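Local structure of pumilio homology domain family member 4 (Saccharomyces cerevisiae, 3BWT) at residues 10-15 against 44-49; 175-180 against 210-215; 291-296 against 328-333. The protein binds mRNA in single-stranded form through its Pumilio homology domain, the part of the longer protein that makes up this chain. All blocks are in the same frame, centred on the assembly; numbering follows the deposited sequence.

Interaction 1: 10-15 against 44-49; sequences QYIGSI and FEETKD
The side chain of Ile15 covers one face of the Glu46 carboxylate, with CB 3.7 Å from Glu46 CD. Gly13 meets the oxygens from ahead, slightly to the other side of the plane. The Tyr11 ring turns away from this site and meets the ring of Phe27.

The setting is the N-terminal end of the Pumilio repeat array. A type II beta turn from Tyr11 to Ser14 runs into helix 15-18, and Glu46 reaches it from near the end of helix 37-47. CG of Glu46 is anti to the carbonyl carbon, and the chain beyond it is extended, so the acid points straight into the turn.

Two backbone N-H groups grip it, one for each oxygen. Gly13 N donates to Glu46 OE2 at 2.5 Å, with a fairly straight 163° at the hydrogen. Ile15 N donates to Glu46 OE1 at 3.1 Å, more bent at 140°. Both donors lie out of the carboxylate plane. The turn also has its own bond, Ser14 N to Tyr11 O. Gly13 has a positive phi of 91°, where a CB would press on the preceding carbonyl.

Ile15 CD1 lies against the acid, 3.5 Å from Glu46 OE2. Beside it the packing is apolar, where Ile15 CG2 meets Thr47 CG2 at 4.2 Å.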
loop_
_atom_site.group_PDB
_atom_site.type_symbol
_atom_site.label_atom_id
_atom_site.label_comp_id
_atom_site.label_asym_id
_atom_site.label_seq_id
_atom_site.Cartn_x
_atom_site.Cartn_y
_atom_site.Cartn_z
ATOM N N GLN A 10 17.076 -23.897 34.235
ATOM C CA GLN A 10 16.081 -24.649 34.985
ATOM C C GLN A 10 14.905 -25.041 34.113
ATOM O O GLN A 10 14.030 -25.796 34.542
ATOM C CB GLN A 10 15.600 -23.877 36.210
ATOM C CG GLN A 10 14.956 -22.535 35.907
ATOM C CD GLN A 10 14.488 -21.835 37.165
ATOM O OE1 GLN A 10 13.441 -22.171 37.724
ATOM N NE2 GLN A 10 15.264 -20.860 37.622
ATOM N N TYR A 11 14.883 -24.543 32.884
ATOM C CA TYR A 11 13.735 -24.812 32.023
ATOM C C TYR A 11 14.058 -25.770 30.889
ATOM O O TYR A 11 13.171 -26.198 30.157
ATOM C CB TYR A 11 13.119 -23.508 31.516
ATOM C CG TYR A 11 12.403 -22.757 32.617
ATOM C CD1 TYR A 11 11.239 -23.267 33.174
ATOM C CD2 TYR A 11 12.900 -21.555 33.119
ATOM C CE1 TYR A 11 10.574 -22.606 34.188
ATOM C CE2 TYR A 11 12.237 -20.881 34.146
ATOM C CZ TYR A 11 11.070 -21.417 34.677
ATOM O OH TYR A 11 10.381 -20.775 35.693
ATOM N N ILE A 12 15.336 -26.114 30.769
ATOM C CA ILE A 12 15.784 -27.031 29.741
ATOM C C ILE A 12 14.959 -28.299 29.790
ATOM O O ILE A 12 14.849 -28.944 30.835
ATOM C CB ILE A 12 17.267 -27.370 29.912
ATOM C CG1 ILE A 12 18.115 -26.107 29.751
ATOM C CG2 ILE A 12 17.693 -28.413 28.895
ATOM C CD1 ILE A 12 18.113 -25.538 28.344
ATOM N N GLY A 13 14.370 -28.646 28.653
ATOM C CA GLY A 13 13.495 -29.801 28.567
ATOM C C GLY A 13 12.047 -29.445 28.835
ATOM O O GLY A 13 11.170 -30.303 28.786
ATOM N N SER A 14 11.791 -28.168 29.101
ATOM C CA SER A 14 10.444 -27.710 29.413
ATOM C C SER A 14 10.186 -26.341 28.801
ATOM O O SER A 14 9.202 -25.677 29.127
ATOM C CB SER A 14 10.250 -27.655 30.927
ATOM O OG SER A 14 10.857 -28.776 31.549
ATOM N N ILE A 15 11.070 -25.934 27.900
ATOM C CA ILE A 15 10.988 -24.621 27.266
ATOM C C ILE A 15 9.675 -24.399 26.516
ATOM O O ILE A 15 9.084 -23.317 26.588
ATOM C CB ILE A 15 12.210 -24.354 26.345
ATOM C CG1 ILE A 15 13.428 -23.978 27.201
ATOM C CG2 ILE A 15 11.891 -23.254 25.335
ATOM C CD1 ILE A 15 14.751 -24.036 26.487
ATOM N N PHE A 44 15.700 -22.998 20.086
ATOM C CA PHE A 44 15.525 -23.564 18.755
ATOM C C PHE A 44 15.231 -25.060 18.839
ATOM O O PHE A 44 14.298 -25.556 18.206
ATOM C CB PHE A 44 16.768 -23.310 17.890
ATOM C CG PHE A 44 16.809 -24.120 16.616
ATOM C CD1 PHE A 44 16.170 -23.672 15.465
ATOM C CD2 PHE A 44 17.504 -25.324 16.562
ATOM C CE1 PHE A 44 16.221 -24.414 14.289
ATOM C CE2 PHE A 44 17.553 -26.064 15.390
ATOM C CZ PHE A 44 16.913 -25.611 14.257
ATOM N N GLU A 45 16.017 -25.783 19.619
ATOM C CA GLU A 45 15.831 -27.227 19.700
ATOM C C GLU A 45 14.474 -27.631 20.278
ATOM O O GLU A 45 13.886 -28.619 19.848
ATOM C CB GLU A 45 16.968 -27.892 20.479
ATOM C CG GLU A 45 18.303 -27.772 19.811
ATOM C CD GLU A 45 18.363 -28.438 18.439
ATOM O OE1 GLU A 45 17.430 -29.194 18.090
ATOM O OE2 GLU A 45 19.364 -28.204 17.712
ATOM N N GLU A 46 13.977 -26.871 21.248
ATOM C CA GLU A 46 12.723 -27.233 21.908
ATOM C C GLU A 46 11.457 -26.649 21.276
ATOM O O GLU A 46 10.355 -27.043 21.650
ATOM C CB GLU A 46 12.774 -26.910 23.404
ATOM C CG GLU A 46 13.755 -27.784 24.157
ATOM C CD GLU A 46 13.515 -27.787 25.638
ATOM O OE1 GLU A 46 12.370 -28.066 26.041
ATOM O OE2 GLU A 46 14.470 -27.517 26.399
ATOM N N THR A 47 11.602 -25.729 20.323
ATOM C CA THR A 47 10.433 -25.141 19.674
ATOM C C THR A 47 10.370 -25.362 18.161
ATOM O O THR A 47 9.363 -25.063 17.541
ATOM C CB THR A 47 10.304 -23.629 19.943
ATOM O OG1 THR A 47 11.197 -22.920 19.086
ATOM C CG2 THR A 47 10.611 -23.294 21.387
ATOM N N LYS A 48 11.431 -25.884 17.561
ATOM C CA LYS A 48 11.441 -26.059 16.114
ATOM C C LYS A 48 10.258 -26.883 15.579
ATOM O O LYS A 48 9.707 -26.593 14.515
ATOM C CB LYS A 48 12.771 -26.647 15.642
ATOM C CG LYS A 48 13.054 -28.046 16.134
ATOM C CD LYS A 48 14.482 -28.465 15.805
ATOM C CE LYS A 48 14.775 -29.877 16.301
ATOM N NZ LYS A 48 16.112 -30.313 15.830
ATOM N N ASP A 49 9.855 -27.905 16.312
ATOM C CA ASP A 49 8.803 -28.772 15.819
ATOM C C ASP A 49 7.438 -28.104 15.865
ATOM O O ASP A 49 6.474 -28.574 15.260
ATOM C CB ASP A 49 8.792 -30.064 16.615
ATOM C CG ASP A 49 9.901 -30.992 16.203
ATOM O OD1 ASP A 49 10.067 -31.196 14.978
ATOM O OD2 ASP A 49 10.601 -31.513 17.097
#

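Interaction 2: 175-180 against 210-215; sequences RCLDHG and QYIITK
Leu177, Asp178 and Tyr211 give up the most surface here. Leu177 lies between two neighbours of the facing helix. Its CG is anti to the carbonyl carbon, and the branch CD1 does the touching. CD1 sits 3.9 Å from Ile212 CG1, and it also reaches the edge of the Tyr211 ring, 4.2 Å from CD2. The leucine and the tyrosine lie alongside each other, pointing opposite ways. The phenol reaches past Leu177 to Asp178.

Tyr211 has CG anti to its backbone N (chi1 -157°), which sends the hydroxyl across to helix 169-179. Tyr211 OH donates to Asp178 OD1 at 2.6 Å. The oxygen lies at the ring edge, in its plane, while the carboxylate itself is turned 60° from the ring. The position of OD1 is not very sure in the model.

The same oxygen faces a charge. The stronger partner of the Lys215 amine is Glu218, and its salt bridge from NZ to Asp178 OD1, at 3.5 Å, is the looser one. Arg175 NE adds a long, purely electrostatic contact to Asp178 OD2. These positive charges would probably help keep Asp178 ionised. Nearer its backbone, the Lys215 chain passes Leu177 O, with Lys215 CD 3.5 Å away.

The two helical segments run nearly parallel, 18° apart, with axes 10.5 Å from each other. Such side-by-side packing of equivalent helices from successive Pumilio repeats, here the fifth and sixth, is typical of the PUF superhelix.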
loop_
_atom_site.group_PDB
_atom_site.type_symbol
_atom_site.label_atom_id
_atom_site.label_comp_id
_atom_site.label_asym_id
_atom_site.label_seq_id
_atom_site.Cartn_x
_atom_site.Cartn_y
_atom_site.Cartn_z
ATOM N N ARG A 175 2.947 -1.085 -3.486
ATOM C CA ARG A 175 4.261 -1.540 -3.055
ATOM C C ARG A 175 5.088 -1.980 -4.272
ATOM O O ARG A 175 6.308 -1.803 -4.301
ATOM C CB ARG A 175 4.118 -2.674 -2.043
ATOM C CG ARG A 175 5.194 -2.718 -0.977
ATOM C CD ARG A 175 5.473 -1.345 -0.402
ATOM N NE ARG A 175 4.331 -0.793 0.315
ATOM C CZ ARG A 175 4.287 -0.623 1.633
ATOM N NH1 ARG A 175 5.330 -0.958 2.381
ATOM N NH2 ARG A 175 3.199 -0.115 2.201
ATOM N N CYS A 176 4.416 -2.543 -5.278
ATOM C CA CYS A 176 5.066 -2.946 -6.523
ATOM C C CYS A 176 5.702 -1.748 -7.209
ATOM O O CYS A 176 6.835 -1.826 -7.690
ATOM C CB CYS A 176 4.074 -3.624 -7.471
ATOM S SG CYS A 176 3.558 -5.306 -6.979
ATOM N N LEU A 177 4.974 -0.637 -7.254
ATOM C CA LEU A 177 5.481 0.584 -7.881
ATOM C C LEU A 177 6.574 1.238 -7.051
ATOM O O LEU A 177 7.339 2.052 -7.562
ATOM C CB LEU A 177 4.354 1.587 -8.106
ATOM C CG LEU A 177 3.289 1.124 -9.088
ATOM C CD1 LEU A 177 2.215 2.167 -9.188
ATOM C CD2 LEU A 177 3.903 0.853 -10.435
ATOM N N ASP A 178 6.631 0.893 -5.769
ATOM C CA ASP A 178 7.650 1.426 -4.876
ATOM C C ASP A 178 9.007 0.775 -5.129
ATOM O O ASP A 178 10.034 1.441 -5.101
ATOM C CB ASP A 178 7.250 1.199 -3.417
ATOM C CG ASP A 178 6.318 2.277 -2.884
ATOM O OD1 ASP A 178 6.066 3.267 -3.599
ATOM O OD2 ASP A 178 5.838 2.134 -1.738
ATOM N N HIS A 179 8.997 -0.531 -5.380
ATOM C CA HIS A 179 10.216 -1.327 -5.361
ATOM C C HIS A 179 10.492 -2.002 -6.696
ATOM O O HIS A 179 11.591 -2.506 -6.941
ATOM C CB HIS A 179 10.131 -2.385 -4.264
ATOM C CG HIS A 179 9.999 -1.811 -2.893
ATOM N ND1 HIS A 179 11.063 -1.258 -2.217
ATOM C CD2 HIS A 179 8.932 -1.694 -2.072
ATOM C CE1 HIS A 179 10.659 -0.831 -1.035
ATOM N NE2 HIS A 179 9.368 -1.086 -0.921
ATOM N N GLY A 180 9.487 -2.015 -7.559
ATOM C CA GLY A 180 9.640 -2.628 -8.858
ATOM C C GLY A 180 10.734 -2.007 -9.704
ATOM O O GLY A 180 10.951 -0.793 -9.675
ATOM N N GLN A 210 -3.785 7.259 -8.967
ATOM C CA GLN A 210 -3.110 8.411 -8.376
ATOM C C GLN A 210 -1.655 8.099 -8.053
ATOM O O GLN A 210 -0.782 8.949 -8.178
ATOM C CB GLN A 210 -3.792 8.824 -7.082
ATOM C CG GLN A 210 -5.232 9.289 -7.204
ATOM C CD GLN A 210 -5.723 9.867 -5.885
ATOM O OE1 GLN A 210 -5.158 10.834 -5.379
ATOM N NE2 GLN A 210 -6.752 9.258 -5.307
ATOM N N TYR A 211 -1.395 6.878 -7.606
ATOM C CA TYR A 211 -0.077 6.553 -7.110
ATOM C C TYR A 211 0.949 6.554 -8.240
ATOM O O TYR A 211 2.114 6.897 -8.040
ATOM C CB TYR A 211 -0.095 5.215 -6.375
ATOM C CG TYR A 211 1.038 5.088 -5.385
ATOM C CD1 TYR A 211 1.171 5.993 -4.337
ATOM C CD2 TYR A 211 1.983 4.083 -5.510
ATOM C CE1 TYR A 211 2.203 5.889 -3.437
ATOM C CE2 TYR A 211 3.029 3.973 -4.617
ATOM C CZ TYR A 211 3.135 4.878 -3.581
ATOM O OH TYR A 211 4.178 4.769 -2.692
ATOM N N ILE A 212 0.511 6.167 -9.431
ATOM C CA ILE A 212 1.377 6.180 -10.593
ATOM C C ILE A 212 1.899 7.584 -10.787
ATOM O O ILE A 212 3.081 7.787 -11.030
ATOM C CB ILE A 212 0.614 5.767 -11.859
ATOM C CG1 ILE A 212 0.192 4.302 -11.755
ATOM C CG2 ILE A 212 1.456 6.049 -13.123
ATOM C CD1 ILE A 212 -0.720 3.853 -12.869
ATOM N N ILE A 213 1.001 8.554 -10.673
ATOM C CA ILE A 213 1.355 9.952 -10.861
ATOM C C ILE A 213 2.234 10.441 -9.722
ATOM O O ILE A 213 3.252 11.082 -9.942
ATOM C CB ILE A 213 0.103 10.805 -10.970
ATOM C CG1 ILE A 213 -0.743 10.300 -12.138
ATOM C CG2 ILE A 213 0.462 12.271 -11.153
ATOM C CD1 ILE A 213 -1.948 11.150 -12.440
ATOM N N THR A 214 1.837 10.121 -8.500
ATOM C CA THR A 214 2.644 10.404 -7.321
ATOM C C THR A 214 4.099 9.987 -7.506
ATOM O O THR A 214 5.024 10.744 -7.203
ATOM C CB THR A 214 2.071 9.662 -6.099
ATOM O OG1 THR A 214 0.859 10.304 -5.697
ATOM C CG2 THR A 214 3.063 9.654 -4.934
ATOM N N LYS A 215 4.280 8.773 -8.007
ATOM C CA LYS A 215 5.597 8.174 -8.151
ATOM C C LYS A 215 6.403 8.873 -9.232
ATOM O O LYS A 215 7.562 9.252 -9.021
ATOM C CB LYS A 215 5.458 6.680 -8.457
ATOM C CG LYS A 215 5.458 5.813 -7.207
ATOM C CD LYS A 215 6.902 5.461 -6.819
ATOM C CE LYS A 215 7.083 5.345 -5.317
ATOM N NZ LYS A 215 8.515 5.339 -4.911
#

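Interaction 3: 291-296 against 328-333; sequences ALDISH and IGMLHL
The first torsions of His296 and Leu333 bring Leu333 CB over one face of the imidazole. His296 holds CG anti to the backbone N (chi1 173°), and Leu333 holds CG anti to its carbonyl carbon. The result is a CH-pi contact, with Leu333 CB 3.6 Å from the His296 ring centroid and 19° off the normal. Met330 is bent at both chi2 and chi3. The bends fold the methyl CE back to Asp293 CB, at 3.7 Å.

This is the far end of the Pumilio domain. The last residues of the chain leave helix 322-328 through a type I beta turn, Ile328 to Leu331, and lie along helix 284-298 of the eighth repeat. Leu292 meets them with both branches: CD1 is 3.7 Å from Met330 CB, and CD2 is 4.3 Å from Leu331 CD2.

Helix 300-310 supplies a further partner. Tyr303 stacks edge-to-face with His296, and its hydroxyl is hydrogen-bonded to Met330 O. An alanine in place of His296 would remove the imidazole and would probably leave Leu333 less firmly held and Tyr303 without its ring partner. Leu333 CD2 also reaches the imidazole, 4.1 Å from His296 CG.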
loop_
_atom_site.group_PDB
_atom_site.type_symbol
_atom_site.label_atom_id
_atom_site.label_comp_id
_atom_site.label_asym_id
_atom_site.label_seq_id
_atom_site.Cartn_x
_atom_site.Cartn_y
_atom_site.Cartn_z
ATOM N N ALA A 291 -9.218 23.995 -8.505
ATOM C CA ALA A 291 -8.943 24.627 -9.791
ATOM C C ALA A 291 -8.587 26.094 -9.612
ATOM O O ALA A 291 -7.622 26.584 -10.194
ATOM C CB ALA A 291 -10.137 24.486 -10.712
ATOM N N LEU A 292 -9.375 26.783 -8.799
ATOM C CA LEU A 292 -9.118 28.180 -8.471
ATOM C C LEU A 292 -7.813 28.346 -7.702
ATOM O O LEU A 292 -7.054 29.268 -7.962
ATOM C CB LEU A 292 -10.272 28.759 -7.647
ATOM C CG LEU A 292 -11.590 28.987 -8.387
ATOM C CD1 LEU A 292 -12.777 28.935 -7.426
ATOM C CD2 LEU A 292 -11.552 30.296 -9.147
ATOM N N ASP A 293 -7.566 27.460 -6.741
ATOM C CA ASP A 293 -6.387 27.561 -5.895
ATOM C C ASP A 293 -5.127 27.395 -6.729
ATOM O O ASP A 293 -4.227 28.234 -6.679
ATOM C CB ASP A 293 -6.436 26.521 -4.774
ATOM C CG ASP A 293 -5.175 26.523 -3.908
ATOM O OD1 ASP A 293 -4.775 27.603 -3.425
ATOM O OD2 ASP A 293 -4.589 25.437 -3.704
ATOM N N ILE A 294 -5.071 26.317 -7.506
ATOM C CA ILE A 294 -3.937 26.079 -8.392
ATOM C C ILE A 294 -3.756 27.229 -9.382
ATOM O O ILE A 294 -2.677 27.809 -9.466
ATOM C CB ILE A 294 -4.067 24.745 -9.168
ATOM C CG1 ILE A 294 -4.018 23.562 -8.206
ATOM C CG2 ILE A 294 -2.961 24.617 -10.213
ATOM C CD1 ILE A 294 -2.808 23.572 -7.295
ATOM N N SER A 295 -4.814 27.560 -10.117
ATOM C CA SER A 295 -4.727 28.579 -11.160
ATOM C C SER A 295 -4.271 29.941 -10.624
ATOM O O SER A 295 -3.507 30.645 -11.292
ATOM C CB SER A 295 -6.045 28.704 -11.929
ATOM O OG SER A 295 -7.066 29.241 -11.108
ATOM N N HIS A 296 -4.724 30.305 -9.425
ATOM C CA HIS A 296 -4.261 31.532 -8.780
ATOM C C HIS A 296 -2.752 31.535 -8.570
ATOM O O HIS A 296 -2.104 32.577 -8.643
ATOM C CB HIS A 296 -4.932 31.731 -7.426
ATOM C CG HIS A 296 -4.379 32.885 -6.646
ATOM N ND1 HIS A 296 -4.575 34.198 -7.017
ATOM C CD2 HIS A 296 -3.640 32.922 -5.511
ATOM C CE1 HIS A 296 -3.982 34.995 -6.147
ATOM N NE2 HIS A 296 -3.407 34.246 -5.223
ATOM N N ILE A 328 -16.364 31.261 -2.669
ATOM C CA ILE A 328 -16.281 32.700 -2.472
ATOM C C ILE A 328 -14.901 33.055 -1.918
ATOM O O ILE A 328 -14.340 34.121 -2.211
ATOM C CB ILE A 328 -17.383 33.178 -1.504
ATOM C CG1 ILE A 328 -18.763 32.973 -2.134
ATOM C CG2 ILE A 328 -17.191 34.634 -1.136
ATOM C CD1 ILE A 328 -19.923 33.310 -1.219
ATOM N N GLY A 329 -14.355 32.137 -1.126
ATOM C CA GLY A 329 -13.073 32.341 -0.485
ATOM C C GLY A 329 -11.923 32.278 -1.468
ATOM O O GLY A 329 -10.830 32.774 -1.192
ATOM N N MET A 330 -12.170 31.673 -2.624
ATOM C CA MET A 330 -11.112 31.459 -3.600
ATOM C C MET A 330 -11.123 32.540 -4.668
ATOM O O MET A 330 -10.347 32.481 -5.620
ATOM C CB MET A 330 -11.273 30.087 -4.267
ATOM C CG MET A 330 -11.546 28.937 -3.306
ATOM S SD MET A 330 -10.227 28.692 -2.097
ATOM C CE MET A 330 -8.791 28.800 -3.163
ATOM N N LEU A 331 -11.983 33.539 -4.496
ATOM C CA LEU A 331 -12.370 34.392 -5.617
ATOM C C LEU A 331 -11.531 35.625 -5.952
ATOM O O LEU A 331 -11.371 35.950 -7.131
ATOM C CB LEU A 331 -13.842 34.778 -5.523
ATOM C CG LEU A 331 -14.707 33.836 -6.353
ATOM C CD1 LEU A 331 -16.062 34.472 -6.616
ATOM C CD2 LEU A 331 -13.991 33.503 -7.662
ATOM N N HIS A 332 -11.008 36.327 -4.956
ATOM C CA HIS A 332 -10.318 37.577 -5.281
ATOM C C HIS A 332 -8.829 37.572 -4.950
ATOM O O HIS A 332 -8.041 38.252 -5.610
ATOM C CB HIS A 332 -11.052 38.773 -4.671
ATOM C CG HIS A 332 -12.488 38.860 -5.091
ATOM N ND1 HIS A 332 -12.872 39.310 -6.336
ATOM C CD2 HIS A 332 -13.630 38.522 -4.444
ATOM C CE1 HIS A 332 -14.189 39.260 -6.433
ATOM N NE2 HIS A 332 -14.673 38.786 -5.299
ATOM N N LEU A 333 -8.462 36.794 -3.934
ATOM C CA LEU A 333 -7.067 36.511 -3.593
ATOM C C LEU A 333 -6.061 37.505 -4.183
ATOM O O LEU A 333 -4.978 37.712 -3.632
ATOM C CB LEU A 333 -6.715 35.087 -4.028
ATOM C CG LEU A 333 -7.166 33.953 -3.105
ATOM C CD1 LEU A 333 -8.382 34.358 -2.288
ATOM C CD2 LEU A 333 -7.452 32.691 -3.915
#

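The three contacts follow one another along the chain, each closing before the next opens. Interaction 1 lies at the start of the repeat array, interaction 2 near the middle and interaction 3 at the end. Their centres are about 45 Å apart for 1 and 2, about 30 Å for 2 and 3, and about 69 Å for 1 and 3. None touches another, and they share no helix. All lie in the one Pumilio homology domain, an all-helical array without strands. Interaction 2 joins helices of successive repeats, while interactions 1 and 3 fasten terminal loops to helices 37-47 and 284-298. Each joins segments about 30 residues apart, roughly one repeat, so all three are local.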